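Local coordinates for protein putative NADPH:quinone reductase (PDB 3GMS) that probably reduces quinone-like substrates with NADPH, as a putative quinone reductase of the medium-chain dehydrogenase/reductase superfamily, at residues A308-A313 and V327-Y332; P46-P51 and G97-Y102. All blocks are in the same frame, centred on the assembly; numbering follows the deposited sequence.

Contact 1 (A308-A313 and V327-Y332); sequences ADVKAA and VFLTSY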
loop_
_atom_site.group_PDB
_atom_site.type_symbol
_atom_site.label_atom_id
_atom_site.label_comp_id
_atom_site.label_asym_id
_atom_site.label_seq_id
_atom_site.Cartn_x
_atom_site.Cartn_y
_atom_site.Cartn_z
ATOM N N ALA A 308 14.204 10.312 -14.503
ATOM C CA ALA A 308 14.942 11.582 -14.341
ATOM C C ALA A 308 14.101 12.734 -13.832
ATOM O O ALA A 308 14.634 13.670 -13.223
ATOM C CB ALA A 308 15.655 12.013 -15.640
ATOM N N ASP A 309 12.798 12.665 -14.086
ATOM C CA ASP A 309 11.877 13.717 -13.709
ATOM C C ASP A 309 11.174 13.438 -12.393
ATOM O O ASP A 309 10.065 13.909 -12.151
ATOM C CB ASP A 309 10.835 13.892 -14.812
ATOM C CG ASP A 309 11.414 14.493 -16.051
ATOM O OD1 ASP A 309 12.039 15.563 -15.921
ATOM O OD2 ASP A 309 11.269 13.886 -17.147
ATOM N N VAL A 310 11.820 12.676 -11.518
ATOM C CA VAL A 310 11.191 12.306 -10.232
ATOM C C VAL A 310 10.772 13.501 -9.394
ATOM O O VAL A 310 9.688 13.518 -8.788
ATOM C CB VAL A 310 12.128 11.341 -9.430
ATOM C CG1 VAL A 310 13.455 12.052 -9.101
ATOM C CG2 VAL A 310 11.440 10.823 -8.157
ATOM N N LYS A 311 11.592 14.557 -9.359
ATOM C CA LYS A 311 11.198 15.684 -8.522
ATOM C C LYS A 311 9.854 16.274 -8.931
ATOM O O LYS A 311 9.031 16.564 -8.078
ATOM C CB LYS A 311 12.272 16.765 -8.485
ATOM C CG LYS A 311 13.474 16.324 -7.670
ATOM C CD LYS A 311 14.501 17.453 -7.604
ATOM C CE LYS A 311 15.529 17.170 -6.521
ATOM N NZ LYS A 311 16.297 18.414 -6.160
ATOM N N ALA A 312 9.638 16.419 -10.231
ATOM C CA ALA A 312 8.351 16.977 -10.729
ATOM C C ALA A 312 7.217 16.038 -10.344
ATOM O O ALA A 312 6.147 16.456 -9.918
ATOM C CB ALA A 312 8.394 17.188 -12.242
ATOM N N ALA A 313 7.471 14.753 -10.488
ATOM C CA ALA A 313 6.458 13.742 -10.179
ATOM C C ALA A 313 6.051 13.773 -8.709
ATOM O O ALA A 313 4.873 13.707 -8.360
ATOM C CB ALA A 313 6.961 12.334 -10.604
ATOM N N VAL A 327 0.343 8.381 -9.801
ATOM C CA VAL A 327 1.422 8.898 -10.598
ATOM C C VAL A 327 2.494 7.810 -10.703
ATOM O O VAL A 327 2.761 7.126 -9.727
ATOM C CB VAL A 327 2.032 10.140 -9.922
ATOM C CG1 VAL A 327 3.212 10.696 -10.771
ATOM C CG2 VAL A 327 0.927 11.217 -9.733
ATOM N N PHE A 328 3.073 7.623 -11.870
ATOM C CA PHE A 328 4.104 6.590 -12.055
ATOM C C PHE A 328 5.397 7.109 -12.606
ATOM O O PHE A 328 5.412 8.098 -13.371
ATOM C CB PHE A 328 3.591 5.515 -13.044
ATOM C CG PHE A 328 2.367 4.780 -12.582
ATOM C CD1 PHE A 328 2.483 3.532 -11.941
ATOM C CD2 PHE A 328 1.090 5.290 -12.818
ATOM C CE1 PHE A 328 1.347 2.854 -11.526
ATOM C CE2 PHE A 328 -0.069 4.614 -12.367
ATOM C CZ PHE A 328 0.068 3.387 -11.735
ATOM N N LEU A 329 6.471 6.369 -12.288
ATOM C CA LEU A 329 7.803 6.586 -12.852
ATOM C C LEU A 329 8.058 5.507 -13.845
ATOM O O LEU A 329 8.006 4.323 -13.499
ATOM C CB LEU A 329 8.874 6.504 -11.757
ATOM C CG LEU A 329 8.838 7.641 -10.720
ATOM C CD1 LEU A 329 9.673 7.331 -9.474
ATOM C CD2 LEU A 329 9.165 9.077 -11.317
ATOM N N THR A 330 8.293 5.892 -15.105
ATOM C CA THR A 330 8.300 4.870 -16.141
ATOM C C THR A 330 9.684 4.848 -16.791
ATOM O O THR A 330 10.422 5.848 -16.734
ATOM C CB THR A 330 7.189 5.096 -17.208
ATOM O OG1 THR A 330 7.442 6.329 -17.896
ATOM C CG2 THR A 330 5.776 5.113 -16.591
ATOM N N SER A 331 10.040 3.717 -17.391
ATOM C CA SER A 331 11.371 3.566 -17.977
ATOM C C SER A 331 11.341 2.779 -19.272
ATOM O O SER A 331 12.169 1.909 -19.476
ATOM C CB SER A 331 12.305 2.863 -16.983
ATOM O OG SER A 331 12.684 3.715 -15.919
ATOM N N TYR A 332 10.399 3.076 -20.152
ATOM C CA TYR A 332 10.231 2.279 -21.352
ATOM C C TYR A 332 11.331 2.533 -22.400
ATOM O O TYR A 332 11.818 3.657 -22.450
ATOM C CB TYR A 332 8.854 2.545 -21.949
ATOM C CG TYR A 332 7.722 1.912 -21.153
ATOM C CD1 TYR A 332 6.836 2.695 -20.416
ATOM C CD2 TYR A 332 7.528 0.525 -21.157
ATOM C CE1 TYR A 332 5.774 2.114 -19.681
ATOM C CE2 TYR A 332 6.473 -0.068 -20.449
ATOM C CZ TYR A 332 5.594 0.738 -19.722
ATOM O OH TYR A 332 4.575 0.132 -19.037
#
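Leu329 reaches out from its strand and sets its two methyls against the first turn of the helix that begins at Val310. From CB, which points toward the helix, the chain passes to CG, swung away from the carbonyl carbon (chi1 -68°), and this carries the fork to the helix. One branch, CD2, settles on the helix backbone itself, 4.0 Å from Val310 CA, and also lies 4.0 Å from Ala313 CB. The other branch, CD1, meets the valine further out, with Val310 CG2 at 4.1 Å; the two side chains run at a slant to each other. Three residues apart, Val310 and Ala313 present neighbouring positions on one side of the turn, and the methyl of Ala313 faces the strand. That turn is already closed by the backbone bond from Ala313 N to Asp309 O. Two residues back along the strand, Val327 touches the same alanine: its CG1 stands 4.1 Å from Ala313 CB. All four residues are buried, and the contact is wholly apolar. Strand 326-330 runs parallel to strand 301-306 and antiparallel to strand 34-43, with helix 310-318 as the crossover of the beta-alpha-beta unit. The helix covers this side of the sheet, while Phe328, whose CB points away from the helix, has its ring edge-to-face with Phe120.

Contact 2 (P46-P51 and G97-Y102); sequences PSDLIP and GTWQEY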
loop_
_atom_site.group_PDB
_atom_site.type_symbol
_atom_site.label_atom_id
_atom_site.label_comp_id
_atom_site.label_asym_id
_atom_site.label_seq_id
_atom_site.Cartn_x
_atom_site.Cartn_y
_atom_site.Cartn_z
ATOM N N PRO A 46 2.341 7.461 -1.573
ATOM C CA PRO A 46 2.636 8.232 -0.354
ATOM C C PRO A 46 3.524 7.481 0.650
ATOM O O PRO A 46 4.390 8.100 1.300
ATOM C CB PRO A 46 1.227 8.556 0.212
ATOM C CG PRO A 46 0.373 8.696 -1.014
ATOM C CD PRO A 46 0.904 7.475 -1.882
ATOM N N SER A 47 3.390 6.159 0.759
ATOM C CA SER A 47 4.233 5.384 1.667
ATOM C C SER A 47 5.698 5.222 1.210
ATOM O O SER A 47 6.583 4.888 2.018
ATOM C CB SER A 47 3.622 3.979 1.921
ATOM O OG SER A 47 3.454 3.306 0.685
ATOM N N ASP A 48 5.972 5.486 -0.061
ATOM C CA ASP A 48 7.367 5.519 -0.547
ATOM C C ASP A 48 8.049 6.803 -0.049
ATOM O O ASP A 48 9.277 6.864 0.030
ATOM C CB ASP A 48 7.459 5.566 -2.072
ATOM C CG ASP A 48 6.966 4.319 -2.737
ATOM O OD1 ASP A 48 7.329 3.227 -2.259
ATOM O OD2 ASP A 48 6.277 4.429 -3.780
ATOM N N LEU A 49 7.269 7.852 0.182
ATOM C CA LEU A 49 7.873 9.135 0.596
ATOM C C LEU A 49 8.222 9.251 2.078
ATOM O O LEU A 49 9.152 9.988 2.457
ATOM C CB LEU A 49 6.974 10.301 0.205
ATOM C CG LEU A 49 6.555 10.361 -1.255
ATOM C CD1 LEU A 49 5.709 11.623 -1.486
ATOM C CD2 LEU A 49 7.780 10.316 -2.153
ATOM N N ILE A 50 7.459 8.573 2.921
ATOM C CA ILE A 50 7.677 8.610 4.371
ATOM C C ILE A 50 9.143 8.300 4.775
ATOM O O ILE A 50 9.739 9.048 5.574
ATOM C CB ILE A 50 6.653 7.690 5.109
ATOM C CG1 ILE A 50 5.228 8.203 4.867
ATOM C CG2 ILE A 50 6.972 7.628 6.633
ATOM C CD1 ILE A 50 4.130 7.358 5.544
ATOM N N PRO A 51 9.759 7.230 4.215
ATOM C CA PRO A 51 11.144 7.011 4.641
ATOM C C PRO A 51 12.110 8.140 4.263
ATOM O O PRO A 51 13.126 8.331 4.950
ATOM C CB PRO A 51 11.573 5.736 3.904
ATOM C CG PRO A 51 10.326 5.181 3.246
ATOM C CD PRO A 51 9.173 6.079 3.504
ATOM N N GLY A 97 15.624 -0.840 -3.490
ATOM C CA GLY A 97 14.675 0.208 -3.865
ATOM C C GLY A 97 14.314 0.162 -5.318
ATOM O O GLY A 97 15.153 -0.107 -6.184
ATOM N N THR A 98 13.056 0.440 -5.625
ATOM C CA THR A 98 12.626 0.221 -7.002
ATOM C C THR A 98 12.759 1.405 -7.903
ATOM O O THR A 98 12.569 1.277 -9.121
ATOM C CB THR A 98 11.191 -0.297 -7.087
ATOM O OG1 THR A 98 10.298 0.696 -6.552
ATOM C CG2 THR A 98 10.993 -1.668 -6.338
ATOM N N TRP A 99 13.024 2.594 -7.352
ATOM C CA TRP A 99 13.113 3.738 -8.231
ATOM C C TRP A 99 14.491 3.831 -8.856
ATOM O O TRP A 99 15.254 4.779 -8.593
ATOM C CB TRP A 99 12.819 5.013 -7.478
ATOM C CG TRP A 99 11.391 5.099 -6.977
ATOM C CD1 TRP A 99 10.415 4.139 -7.019
ATOM C CD2 TRP A 99 10.823 6.235 -6.307
ATOM N NE1 TRP A 99 9.224 4.647 -6.432
ATOM C CE2 TRP A 99 9.478 5.925 -5.996
ATOM C CE3 TRP A 99 11.326 7.500 -5.967
ATOM C CZ2 TRP A 99 8.633 6.830 -5.328
ATOM C CZ3 TRP A 99 10.487 8.397 -5.305
ATOM C CH2 TRP A 99 9.164 8.055 -5.002
ATOM N N GLN A 100 14.800 2.823 -9.647
ATOM C CA GLN A 100 16.075 2.768 -10.349
ATOM C C GLN A 100 15.908 1.907 -11.579
ATOM O O GLN A 100 14.908 1.210 -11.740
ATOM C CB GLN A 100 17.201 2.225 -9.431
ATOM C CG GLN A 100 17.011 0.821 -8.969
ATOM C CD GLN A 100 18.200 0.325 -8.120
ATOM O OE1 GLN A 100 19.370 0.616 -8.434
ATOM N NE2 GLN A 100 17.899 -0.410 -7.038
ATOM N N GLU A 101 16.923 1.936 -12.435
ATOM C CA GLU A 101 16.843 1.324 -13.733
ATOM C C GLU A 101 16.805 -0.189 -13.577
ATOM O O GLU A 101 16.032 -0.870 -14.263
ATOM C CB GLU A 101 18.056 1.747 -14.569
ATOM C CG GLU A 101 18.071 1.216 -15.997
ATOM C CD GLU A 101 19.169 1.850 -16.849
ATOM O OE1 GLU A 101 19.923 2.749 -16.358
ATOM O OE2 GLU A 101 19.224 1.467 -18.039
ATOM N N TYR A 102 17.663 -0.705 -12.698
ATOM C CA TYR A 102 17.759 -2.127 -12.454
ATOM C C TYR A 102 17.617 -2.443 -10.977
ATOM O O TYR A 102 18.300 -1.844 -10.139
ATOM C CB TYR A 102 19.137 -2.649 -12.877
ATOM C CG TYR A 102 19.492 -2.410 -14.332
ATOM C CD1 TYR A 102 18.972 -3.230 -15.330
ATOM C CD2 TYR A 102 20.356 -1.385 -14.687
ATOM C CE1 TYR A 102 19.311 -3.043 -16.678
ATOM C CE2 TYR A 102 20.714 -1.175 -16.032
ATOM C CZ TYR A 102 20.186 -2.013 -17.012
ATOM O OH TYR A 102 20.514 -1.874 -18.333
HETATM O O HOH W 1 7.115 2.309 -5.428
#
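Leu49 sits at the edge of the Trp99 indole, Asp48 comes in obliquely, and Leu329 lies over one face. At the edge, near the ring plane, Leu49 CD2 is 3.9 Å from Trp99 CH2, and the two side chains cross at about a right angle. Asp48 approaches the six-membered ring at CZ2, with its CB 3.7 Å from Trp99 CZ2. Its carboxylate is turned steeply against the indole, the two planes standing 75° apart. Between the polar ends sits a water. It lies 2.8 Å from Asp48 OD2, to which it probably donates, and weakly accepts from Trp99 NE1 at 3.3 Å; the same NE1 also makes a weak bond to Pro43 O. The carboxylate has backbone partners as well: OD2 accepts from Asn45 N and OD1 from Tyr68 N, which fixes its rotation and ties the short, weakly bonded helix 46-49 to the loop around Tyr68. On the other segment, Trp99 is the centre of an inverse gamma turn. The Gln100 side chain reaches back across that turn, giving NE2 to Gly97 O at 2.9 Å with an N-H...O angle of 152°, in the plane of the carbonyl. Helix 310-318 adds Val314 and Gln318 against Leu49. This is the interior of the GroES-like domain of a medium-chain dehydrogenase/reductase, where the Asn-Pro-Ser-Asp run from Asn45 to Asp48 follows strand 34-43 and enters a short helix, consistent with the quinone oxidoreductase family.

In the fold
Contact 2 comes first along the chain and is complete before contact 1 opens, with the six-stranded parallel sheet, strands 147-150 to 262-265, in between. Even so, their centres are only 11 Å apart, on the same side of the chain's centre. Trp99 joins them: Leu329 CD1 packs 3.5 Å from Trp99 CD2, and Val310 CG2 lies 3.9 Å from Trp99 CZ3. The shared framework is the mixed sheet, in which strand 34-43, leading to 46-51, pairs with both strand 102-106, which begins as the 97-102 loop ends, and strand 326-330. The C-terminal beta-alpha-beta unit thus returns after the nucleotide-binding-type parallel sheet to complete the GroES-like part of the molecule.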